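Local coordinates for PA14 domain-containing protein (Clostridium clariflavum, PDB 6QDI) that probably senses plant-biomass polysaccharides outside the cell as the tandem calcium-binding PA14 part of an RsgI-type anti-sigma factor, at residues R67-R72 with W84-G89; D27-V32 with T114-V119. All blocks are in the same frame, centred on the assembly; numbering follows the deposited sequence. Where two conformers were deposited one is given.

In the fold
One calcium site of the first PA14 domain is a worked example of a metal held between neighbouring strands. Contact 1 (67-72 with 84-89) and contact 2 (27-32 with 114-119) have centres about 11 Å apart and share one antiparallel sheet, in which strands 59-68 and 117-125 are neighbours. A probable hydrogen bond from Asp68 N to Phe118 O, 2.9 Å, joins them directly. Both supply the same calcium ion: contact 1 gives side-chain oxygens of Asp68 and Asn69, contact 2 backbone oxygens of Thr114 and Asn116, and Asn112 completes the protein ligands. Asp68 OD1 and Asn116 O lie 3.0 Å apart on the metal.

Contact 1 of 2, residues R67-R72 with W84-G89. With CA (calcium ion), chain D; EDO (1,2-ethanediol), chain C.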
loop_
_atom_site.group_PDB
_atom_site.type_symbol
_atom_site.label_atom_id
_atom_site.label_comp_id
_atom_site.label_asym_id
_atom_site.label_seq_id
_atom_site.Cartn_x
_atom_site.Cartn_y
_atom_site.Cartn_z
ATOM N N ARG A 67 -7.292 -6.711 -16.453
ATOM C CA ARG A 67 -6.829 -5.909 -15.330
ATOM C C ARG A 67 -7.451 -4.518 -15.335
ATOM O O ARG A 67 -7.561 -3.853 -16.375
ATOM C CB ARG A 67 -5.305 -5.756 -15.360
ATOM C CG ARG A 67 -4.783 -4.990 -16.583
ATOM C CD ARG A 67 -3.298 -4.894 -16.697
ATOM N NE ARG A 67 -2.898 -4.081 -17.826
ATOM C CZ ARG A 67 -2.716 -2.777 -17.816
ATOM N NH1 ARG A 67 -2.293 -2.178 -18.919
ATOM N NH2 ARG A 67 -2.919 -2.065 -16.703
ATOM N N ASP A 68 -7.694 -4.043 -14.119
ATOM C CA ASP A 68 -8.006 -2.624 -13.869
ATOM C C ASP A 68 -7.514 -2.432 -12.445
ATOM O O ASP A 68 -8.197 -2.896 -11.542
ATOM C CB ASP A 68 -9.480 -2.366 -14.055
ATOM C CG ASP A 68 -9.864 -0.966 -13.734
ATOM O OD1 ASP A 68 -9.037 -0.226 -13.136
ATOM O OD2 ASP A 68 -11.037 -0.574 -14.053
ATOM N N ASN A 69 -6.327 -1.861 -12.164
ATOM C CA ASN A 69 -5.426 -1.212 -13.091
ATOM C C ASN A 69 -4.173 -2.046 -13.394
ATOM O O ASN A 69 -4.239 -2.917 -14.266
ATOM C CB ASN A 69 -5.071 0.194 -12.570
ATOM C CG ASN A 69 -6.271 1.108 -12.612
ATOM O OD1 ASN A 69 -6.947 1.318 -11.596
ATOM N ND2 ASN A 69 -6.617 1.551 -13.818
ATOM N N GLY A 70 -3.059 -1.811 -12.732
ATOM C CA GLY A 70 -1.798 -2.393 -13.185
ATOM C C GLY A 70 -1.570 -3.820 -12.728
ATOM O O GLY A 70 -2.040 -4.234 -11.670
ATOM N N VAL A 71 -0.803 -4.567 -13.532
ATOM C CA VAL A 71 -0.363 -5.918 -13.192
ATOM C C VAL A 71 1.063 -6.149 -13.627
ATOM O O VAL A 71 1.483 -5.678 -14.707
ATOM C CB VAL A 71 -1.282 -6.993 -13.822
ATOM C CG1 VAL A 71 -0.648 -8.392 -13.888
ATOM C CG2 VAL A 71 -2.639 -7.001 -13.145
ATOM N N ARG A 72 1.791 -6.929 -12.827
ATOM C CA ARG A 72 3.024 -7.590 -13.242
ATOM C C ARG A 72 2.870 -9.060 -12.901
ATOM O O ARG A 72 2.484 -9.405 -11.800
ATOM C CB ARG A 72 4.268 -7.010 -12.545
ATOM C CG ARG A 72 4.637 -5.608 -13.037
ATOM C CD ARG A 72 6.030 -5.174 -12.702
ATOM N NE ARG A 72 6.394 -3.867 -13.293
ATOM C CZ ARG A 72 6.532 -2.719 -12.619
ATOM N NH1 ARG A 72 6.252 -2.660 -11.283
ATOM N NH2 ARG A 72 6.912 -1.611 -13.283
ATOM N N TRP A 84 2.292 -2.316 -15.561
ATOM C CA TRP A 84 2.098 -1.601 -14.290
ATOM C C TRP A 84 1.703 -0.169 -14.597
ATOM O O TRP A 84 2.474 0.758 -14.445
ATOM C CB TRP A 84 3.356 -1.685 -13.468
ATOM C CG TRP A 84 3.210 -1.335 -12.030
ATOM C CD1 TRP A 84 3.717 -0.231 -11.400
ATOM C CD2 TRP A 84 2.555 -2.109 -11.020
ATOM N NE1 TRP A 84 3.427 -0.289 -10.065
ATOM C CE2 TRP A 84 2.705 -1.422 -9.799
ATOM C CE3 TRP A 84 1.863 -3.323 -11.025
ATOM C CZ2 TRP A 84 2.227 -1.932 -8.584
ATOM C CZ3 TRP A 84 1.361 -3.818 -9.841
ATOM C CH2 TRP A 84 1.544 -3.125 -8.613
ATOM N N ASP A 85 0.470 0.000 -15.057
ATOM C CA ASP A 85 0.024 1.308 -15.533
ATOM C C ASP A 85 -1.463 1.483 -15.267
ATOM O O ASP A 85 -2.147 0.556 -14.811
ATOM C CB ASP A 85 0.432 1.553 -16.994
ATOM C CG ASP A 85 -0.229 0.583 -17.930
ATOM O OD1 ASP A 85 -1.466 0.408 -17.858
ATOM O OD2 ASP A 85 0.503 -0.013 -18.759
ATOM N N ASN A 86 -1.933 2.716 -15.534
ATOM C CA ASN A 86 -3.318 3.082 -15.218
ATOM C C ASN A 86 -4.324 2.785 -16.256
ATOM O O ASN A 86 -5.493 3.131 -16.081
ATOM C CB ASN A 86 -3.358 4.550 -14.832
ATOM C CG ASN A 86 -2.690 4.764 -13.505
ATOM O OD1 ASN A 86 -3.192 4.305 -12.521
ATOM N ND2 ASN A 86 -1.527 5.361 -13.484
ATOM N N LEU A 87 -3.928 2.153 -17.346
ATOM C CA LEU A 87 -4.881 1.765 -18.322
ATOM C C LEU A 87 -5.744 0.610 -17.727
ATOM O O LEU A 87 -5.511 0.036 -16.593
ATOM C CB LEU A 87 -4.171 1.343 -19.606
ATOM C CG LEU A 87 -3.224 2.368 -20.221
ATOM C CD1 LEU A 87 -2.509 1.768 -21.423
ATOM C CD2 LEU A 87 -4.023 3.613 -20.609
ATOM N N VAL A 88 -6.711 0.236 -18.535
ATOM C CA VAL A 88 -7.472 -0.999 -18.350
ATOM C C VAL A 88 -7.050 -1.926 -19.469
ATOM O O VAL A 88 -7.088 -1.553 -20.652
ATOM C CB VAL A 88 -8.969 -0.718 -18.375
ATOM C CG1 VAL A 88 -9.756 -2.014 -18.357
ATOM C CG2 VAL A 88 -9.340 0.178 -17.174
ATOM N N GLY A 89 -6.614 -3.135 -19.101
ATOM C CA GLY A 89 -6.083 -4.084 -20.075
ATOM C C GLY A 89 -6.952 -5.308 -20.152
ATOM O O GLY A 89 -7.207 -5.973 -19.175
HETATM CA CA CA D . -9.394 1.314 -11.432
HETATM C C1 EDO C . -10.954 2.797 -13.968
HETATM O O1 EDO C . -11.285 1.832 -12.947
HETATM C C2 EDO C . -10.029 3.873 -13.368
HETATM O O2 EDO C . -8.883 3.185 -12.949
#
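Arg67 and Asp85 both place CG between the backbone N and the carbonyl carbon (chi1 64° in each), and from these positions their side chains meet at about a right angle. The arginine chain runs extended from CG to NE, and Gly89 CA lies over one face of the Arg67 guanidinium. This guanidinium reaches Asp85 OD1 end-on with two nitrogens, NH1 at 2.9 Å and NH2 at 3.1 Å, in a salt bridge. NH1 arrives on the syn side, whereas NH2 comes from above the carboxylate plane. Leu87 N donates to the same oxygen from the anti side, closing an Asx turn, so three donors grip OD1. Arg67 NH2 also bonds to Asn69 O at 2.9 Å, tying the guanidinium to the turn that follows its own strand, and NE pairs with Glu92.

The end of that strand and the turn after it carry two of the metal ligands. A cis peptide links Asp68 to Asn69, and their OD1 atoms bind the calcium ion at 2.3 Å and 2.5 Å. Asn69 ND2 donates to O2 of a 1,2-ethanediol that also chelates the ion and probably came from the crystallisation liquor; a weak bond runs from ND2 to Leu87 O. Farther along, the Arg72 guanidinium lies flat on Trp84 as a cation-pi stack, planes 17° apart, with NH1 3.4 Å from CG of the indole. Arg72 NE is salt-bridged to Asp82.

Backbone pairing is brief: Arg67 and Gly89 form an antiparallel hydrogen-bonded pair, with Arg67 N to Gly89 O at 2.8 Å. The short, weakly bonded strand 88-89 thus borders strand 59-68, which meets strand 117-125 through Asp68 and Phe118. Asn69 and Gly70 both face Phe111 of strand 104-113 in a classic beta bulge, and strand 71-75 continues between 104-113 and 78-83.

Contact 2 of 2, residues D27-V32 with T114-V119; sequences DFFWGV and TGNGFV. With CA (calcium ion), chain D.
Phe28 and Val119 face each other as an antiparallel hydrogen-bonded pair, and backbone bonds hold the strands together. Phe28 N donates to Val119 O at 2.9 Å, and Val119 N returns a bond to Phe28 O. Trp30 N then meets Gly117 O at 2.8 Å, while Gly117 N bonds to Gly31 O with a more bent N-H...O angle of 135°. Two CA-H...O contacts add to these, one from Phe118 CA to Phe28 O and one from Asn116 CA to Gly31 O. The axes of segments 27-31 and 117-119 approach to 4.8 Å.

Strand 27-31 pairs with strand 117-125 in one sheet of the PA14 beta-sandwich. Where the second strand leads back into its preceding loop, calcium coordination takes over: Thr114 O binds the ion at 2.3 Å and Asn116 O at 2.4 Å, beside ligands from Asp68, Asn69 and Asn112. Gly115, between these two carbonyls, has a positive phi.

Apolar contacts divide between the two faces of the sheet. On one, Phe29 has CG anti to the backbone N (chi1 -177°) and CD2 3.9 Å from Phe118 CB. The two rings lie nearly parallel, planes 6° apart, but are slid so far that they barely overlap. The Asn116 amide comes over the Phe29 ring toward its rim, its plane steeply inclined to the ring. On the other face of the sheet, Trp30 and Val119 run side by side, CZ3 lying 4.1 Å from CG1. Both touch Trp49 of strand 44-53, which belongs to the opposing sheet.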
loop_
_atom_site.group_PDB
_atom_site.type_symbol
_atom_site.label_atom_id
_atom_site.label_comp_id
_atom_site.label_asym_id
_atom_site.label_seq_id
_atom_site.Cartn_x
_atom_site.Cartn_y
_atom_site.Cartn_z
ATOM N N ASP A 27 -9.163 -14.384 -9.552
ATOM C CA ASP A 27 -10.373 -14.132 -10.311
ATOM C C ASP A 27 -11.232 -13.219 -9.479
ATOM O O ASP A 27 -12.027 -13.699 -8.670
ATOM C CB ASP A 27 -11.067 -15.466 -10.605
ATOM C CG ASP A 27 -12.325 -15.332 -11.421
ATOM O OD1 ASP A 27 -12.573 -14.269 -12.040
ATOM O OD2 ASP A 27 -13.022 -16.347 -11.430
ATOM N N PHE A 28 -10.993 -11.918 -9.599
ATOM C CA PHE A 28 -11.599 -10.938 -8.709
ATOM C C PHE A 28 -12.224 -9.802 -9.468
ATOM O O PHE A 28 -11.651 -9.286 -10.429
ATOM C CB PHE A 28 -10.560 -10.361 -7.741
ATOM C CG PHE A 28 -10.150 -11.340 -6.705
ATOM C CD1 PHE A 28 -10.975 -11.592 -5.649
ATOM C CD2 PHE A 28 -8.953 -12.027 -6.775
ATOM C CE1 PHE A 28 -10.639 -12.508 -4.671
ATOM C CE2 PHE A 28 -8.601 -12.958 -5.790
ATOM C CZ PHE A 28 -9.452 -13.202 -4.757
ATOM N N PHE A 29 -13.397 -9.412 -9.011
ATOM C CA PHE A 29 -14.048 -8.247 -9.507
ATOM C C PHE A 29 -14.581 -7.502 -8.295
ATOM O O PHE A 29 -15.512 -8.020 -7.626
ATOM C CB PHE A 29 -15.180 -8.606 -10.478
ATOM C CG PHE A 29 -15.846 -7.422 -11.072
ATOM C CD1 PHE A 29 -16.791 -6.647 -10.326
ATOM C CD2 PHE A 29 -15.603 -7.032 -12.370
ATOM C CE1 PHE A 29 -17.410 -5.551 -10.861
ATOM C CE2 PHE A 29 -16.259 -5.959 -12.896
ATOM C CZ PHE A 29 -17.135 -5.216 -12.136
ATOM N N TRP A 30 -13.987 -6.355 -7.967
ATOM C CA TRP A 30 -14.276 -5.662 -6.714
ATOM C C TRP A 30 -15.181 -4.450 -6.883
ATOM O O TRP A 30 -15.614 -3.862 -5.887
ATOM C CB TRP A 30 -12.963 -5.288 -6.024
ATOM C CG TRP A 30 -12.226 -6.449 -5.504
ATOM C CD1 TRP A 30 -12.669 -7.382 -4.598
ATOM C CD2 TRP A 30 -10.883 -6.827 -5.807
ATOM N NE1 TRP A 30 -11.704 -8.303 -4.335
ATOM C CE2 TRP A 30 -10.582 -7.969 -5.046
ATOM C CE3 TRP A 30 -9.905 -6.308 -6.655
ATOM C CZ2 TRP A 30 -9.333 -8.595 -5.090
ATOM C CZ3 TRP A 30 -8.657 -6.950 -6.697
ATOM C CH2 TRP A 30 -8.402 -8.061 -5.932
ATOM N N GLY A 31 -15.462 -4.039 -8.139
ATOM C CA GLY A 31 -16.267 -2.854 -8.320
ATOM C C GLY A 31 -15.501 -1.689 -7.760
ATOM O O GLY A 31 -14.279 -1.624 -7.849
ATOM N N VAL A 32 -16.232 -0.795 -7.115
ATOM C CA VAL A 32 -15.596 0.356 -6.467
ATOM C C VAL A 32 -15.397 0.124 -4.986
ATOM O O VAL A 32 -15.037 1.069 -4.269
ATOM C CB VAL A 32 -16.327 1.700 -6.713
ATOM C CG1 VAL A 32 -16.236 2.043 -8.191
ATOM C CG2 VAL A 32 -17.761 1.669 -6.250
ATOM N N THR A 114 -8.152 4.153 -8.179
ATOM C CA THR A 114 -9.519 4.712 -8.318
ATOM C C THR A 114 -10.403 3.878 -9.231
ATOM O O THR A 114 -9.944 3.120 -10.104
ATOM C CB THR A 114 -9.584 6.186 -8.760
ATOM O OG1 THR A 114 -9.340 6.343 -10.164
ATOM C CG2 THR A 114 -8.644 7.043 -7.941
ATOM N N GLY A 115 -11.699 4.034 -9.028
ATOM C CA GLY A 115 -12.689 3.392 -9.867
ATOM C C GLY A 115 -12.754 1.901 -9.650
ATOM O O GLY A 115 -12.384 1.368 -8.603
ATOM N N ASN A 116 -13.270 1.228 -10.660
ATOM C CA ASN A 116 -13.401 -0.208 -10.643
ATOM C C ASN A 116 -12.024 -0.848 -10.422
ATOM O O ASN A 116 -10.997 -0.332 -10.875
ATOM C CB ASN A 116 -13.954 -0.689 -11.993
ATOM C CG ASN A 116 -14.657 -2.055 -11.924
ATOM O OD1 ASN A 116 -14.664 -2.750 -10.899
ATOM N ND2 ASN A 116 -15.230 -2.448 -13.060
ATOM N N GLY A 117 -12.034 -2.015 -9.790
ATOM C CA GLY A 117 -10.866 -2.851 -9.631
ATOM C C GLY A 117 -11.220 -4.283 -9.991
ATOM O O GLY A 117 -12.195 -4.806 -9.493
ATOM N N PHE A 118 -10.412 -4.894 -10.869
ATOM C CA PHE A 118 -10.588 -6.291 -11.210
ATOM C C PHE A 118 -9.256 -6.865 -11.692
ATOM O O PHE A 118 -8.423 -6.142 -12.238
ATOM C CB PHE A 118 -11.727 -6.523 -12.215
ATOM C CG PHE A 118 -11.656 -5.734 -13.491
ATOM C CD1 PHE A 118 -10.790 -6.103 -14.516
ATOM C CD2 PHE A 118 -12.547 -4.698 -13.714
ATOM C CE1 PHE A 118 -10.772 -5.407 -15.725
ATOM C CE2 PHE A 118 -12.555 -4.022 -14.934
ATOM C CZ PHE A 118 -11.669 -4.361 -15.919
ATOM N N VAL A 119 -9.113 -8.182 -11.550
ATOM C CA VAL A 119 -7.956 -8.877 -12.047
ATOM C C VAL A 119 -8.321 -10.353 -12.184
ATOM O O VAL A 119 -8.856 -10.976 -11.249
ATOM C CB VAL A 119 -6.712 -8.645 -11.181
ATOM C CG1 VAL A 119 -6.866 -9.040 -9.732
ATOM C CG2 VAL A 119 -5.498 -9.328 -11.781
HETATM CA CA CA D . -9.394 1.314 -11.432
#